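PDB 4ZU2: putative isohexenylglutaconyl-CoA hydratase from Pseudomonas aeruginosa, which probably catalyses the hydration of isohexenylglutaconyl-CoA in the breakdown of citronellate, as a member of the crotonase (enoyl-CoA hydratase/isomerase) family. Local coordinates for residues R205-P209 / P260-Q264. Residues are numbered along the deposited sequence; the frame is centred on the assembly and turned at random.
Sequences RRCAP and PVWAQ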
ATOM      1  N   ARG A 205     -10.936   5.511 -24.078  1.00 34.55           N
ATOM      2  CA  ARG A 205     -11.456   6.481 -25.049  1.00 33.04           C
ATOM      3  C   ARG A 205     -12.805   7.078 -24.593  1.00 29.79           C
ATOM      4  O   ARG A 205     -13.229   8.130 -25.116  1.00 24.99           O
ATOM      5  CB  ARG A 205     -11.584   5.852 -26.459  1.00 37.39           C
ATOM      6  CG  ARG A 205     -10.249   5.397 -27.117  1.00 63.09           C
ATOM      7  CD  ARG A 205      -9.450   6.534 -27.766  1.00 61.18           C
ATOM      8  NE  ARG A 205      -8.779   6.117 -29.005  1.00 54.88           N
ATOM      9  CZ  ARG A 205      -8.166   6.941 -29.872  1.00 45.11           C
ATOM     10  NH1 ARG A 205      -8.111   8.254 -29.681  1.00 31.54           N
ATOM     11  NH2 ARG A 205      -7.595   6.444 -30.956  1.00 50.75           N
ATOM     12  N   ARG A 206     -13.471   6.395 -23.645  1.00 27.27           N
ATOM     13  CA  ARG A 206     -14.636   6.916 -22.943  1.00 28.01           C
ATOM     14  C   ARG A 206     -14.254   8.179 -22.156  1.00 34.20           C
ATOM     15  O   ARG A 206     -15.087   9.038 -21.905  1.00 36.64           O
ATOM     16  CB  ARG A 206     -15.171   5.923 -21.884  1.00 32.72           C
ATOM     17  CG  ARG A 206     -15.495   4.510 -22.286  1.00 37.54           C
ATOM     18  CD  ARG A 206     -16.471   4.491 -23.423  1.00 49.21           C
ATOM     19  NE  ARG A 206     -16.766   3.129 -23.873  1.00 55.35           N
ATOM     20  CZ  ARG A 206     -16.174   2.518 -24.906  1.00 55.46           C
ATOM     21  NH1 ARG A 206     -15.233   3.152 -25.635  1.00 52.71           N
ATOM     22  NH2 ARG A 206     -16.530   1.261 -25.213  1.00 50.70           N
ATOM     23  N   CYS A 207     -12.981   8.262 -21.764  1.00 34.21           N
ATOM     24  CA  CYS A 207     -12.505   9.199 -20.755  1.00 32.73           C
ATOM     25  C   CYS A 207     -11.868  10.434 -21.371  1.00 30.49           C
ATOM     26  O   CYS A 207     -10.998  10.339 -22.243  1.00 30.26           O
ATOM     27  CB  CYS A 207     -11.511   8.475 -19.826  1.00 31.46           C
ATOM     28  SG  CYS A 207     -12.246   7.059 -18.903  1.00 22.12           S
ATOM     29  N   ALA A 208     -12.313  11.608 -20.934  1.00 26.58           N
ATOM     30  CA  ALA A 208     -11.790  12.882 -21.484  1.00 25.91           C
ATOM     31  C   ALA A 208     -10.315  13.124 -21.115  1.00 31.27           C
ATOM     32  O   ALA A 208      -9.861  12.734 -20.032  1.00 36.16           O
ATOM     33  CB  ALA A 208     -12.650  14.069 -20.994  1.00 22.87           C
ATOM     34  N   PRO A 209      -9.567  13.794 -21.993  1.00 29.18           N
ATOM     35  CA  PRO A 209      -8.133  13.984 -21.750  1.00 29.87           C
ATOM     36  C   PRO A 209      -7.729  15.055 -20.710  1.00 29.92           C
ATOM     37  O   PRO A 209      -6.775  14.859 -19.967  1.00 26.32           O
ATOM     38  CB  PRO A 209      -7.586  14.345 -23.138  1.00 25.05           C
ATOM     39  CG  PRO A 209      -8.766  14.758 -23.952  1.00 22.41           C
ATOM     40  CD  PRO A 209      -9.926  14.004 -23.409  1.00 28.10           C
ATOM     41  N   PRO A 260     -20.145  11.142 -25.248  1.00 34.41           N
ATOM     42  CA  PRO A 260     -19.489  12.443 -25.438  1.00 33.29           C
ATOM     43  C   PRO A 260     -18.555  12.347 -26.643  1.00 34.54           C
ATOM     44  O   PRO A 260     -18.229  11.249 -27.071  1.00 31.11           O
ATOM     45  CB  PRO A 260     -18.711  12.645 -24.136  1.00 31.30           C
ATOM     46  CG  PRO A 260     -18.449  11.265 -23.637  1.00 31.56           C
ATOM     47  CD  PRO A 260     -19.645  10.445 -24.052  1.00 32.58           C
ATOM     48  N   VAL A 261     -18.135  13.471 -27.191  1.00 37.05           N
ATOM     49  CA  VAL A 261     -17.442  13.431 -28.463  1.00 39.88           C
ATOM     50  C   VAL A 261     -16.122  12.654 -28.420  1.00 42.02           C
ATOM     51  O   VAL A 261     -15.844  11.886 -29.346  1.00 43.03           O
ATOM     52  CB  VAL A 261     -17.222  14.848 -29.064  1.00 43.00           C
ATOM     53  CG1 VAL A 261     -16.390  15.718 -28.144  1.00 41.52           C
ATOM     54  CG2 VAL A 261     -16.632  14.745 -30.460  1.00 43.95           C
ATOM     55  N   TRP A 262     -15.339  12.841 -27.353  1.00 38.49           N
ATOM     56  CA  TRP A 262     -14.057  12.155 -27.209  1.00 31.29           C
ATOM     57  C   TRP A 262     -14.275  10.678 -27.290  1.00 28.87           C
ATOM     58  O   TRP A 262     -13.399   9.988 -27.715  1.00 36.35           O
ATOM     59  CB  TRP A 262     -13.323  12.484 -25.895  1.00 27.07           C
ATOM     60  CG  TRP A 262     -14.161  12.248 -24.637  1.00 25.52           C
ATOM     61  CD1 TRP A 262     -14.403  11.055 -24.016  1.00 19.80           C
ATOM     62  CD2 TRP A 262     -14.863  13.241 -23.883  1.00 24.02           C
ATOM     63  NE1 TRP A 262     -15.196  11.248 -22.918  1.00 23.19           N
ATOM     64  CE2 TRP A 262     -15.501  12.583 -22.819  1.00 24.77           C
ATOM     65  CE3 TRP A 262     -15.027  14.612 -24.012  1.00 29.69           C
ATOM     66  CZ2 TRP A 262     -16.297  13.255 -21.898  1.00 19.09           C
ATOM     67  CZ3 TRP A 262     -15.809  15.285 -23.062  1.00 29.13           C
ATOM     68  CH2 TRP A 262     -16.423  14.607 -22.032  1.00 18.22           C
ATOM     69  N   ALA A 263     -15.450  10.194 -26.900  1.00 29.26           N
ATOM     70  CA  ALA A 263     -15.745   8.758 -26.962  1.00 27.65           C
ATOM     71  C   ALA A 263     -16.212   8.273 -28.329  1.00 33.30           C
ATOM     72  O   ALA A 263     -16.616   7.116 -28.451  1.00 35.17           O
ATOM     73  CB  ALA A 263     -16.769   8.422 -25.939  1.00 29.79           C
ATOM     74  N   GLN A 264     -16.150   9.156 -29.336  1.00 43.09           N
ATOM     75  CA  GLN A 264     -16.543   8.859 -30.740  1.00 52.03           C
ATOM     76  C   GLN A 264     -15.340   8.470 -31.602  1.00 55.70           C
ATOM     77  O   GLN A 264     -14.752   9.318 -32.273  1.00 56.96           O
ATOM     78  CB  GLN A 264     -17.240  10.063 -31.408  1.00 50.66           C
ATOM     79  CG  GLN A 264     -18.612  10.312 -30.876  1.00 48.69           C
ATOM     80  CD  GLN A 264     -19.249  11.634 -31.250  1.00 52.01           C
ATOM     81  OE1 GLN A 264     -18.884  12.262 -32.245  1.00 54.10           O
ATOM     82  NE2 GLN A 264     -20.239  12.060 -30.444  1.00 49.35           N
TER
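The carbonyl oxygen of Arg205 meets Ala263 through a CA-H...O contact, 3.2 Å from Arg205 O to Ala263 CA, and also accepts a hydrogen bond from the guanidinium of Arg53. That same guanidinium bonds to the carbonyl oxygens of Trp262 and Cys207. Arg205 O and Trp262 O, which cannot bond to each other, come within 3.2 Å, and the shared guanidinium, presumably positive, probably eases their repulsion. Beside these carbonyls the indole of Trp262 lies between Pro260 and Ala208, with Arg205 O at its edge, in the ring plane. With CG lodged between the backbone N and the carbonyl carbon (chi1 54°), the ring reaches back over its own segment, and Pro260 CB covers one face, offset toward the rim. On the opposite face the methyl of Ala208 makes a CH-pi contact, its CB 3.6 Å from the centroid of the six-membered ring and 6° off the normal. NE1 faces Arg206 O, too close for the bond geometry to be trusted. Ser141 of the second subunit packs on Trp262, and Ala208, N-cap of helix 209-221, forms backbone hydrogen bonds to that subunit, placing the contact at a subunit interface. Aromatic packing on Ala208 and carbonyls gathered by one arginine thus join the 3-10 turn 261-263, near the end of the ordered chain, to the link between helices 190-205 and 209-221.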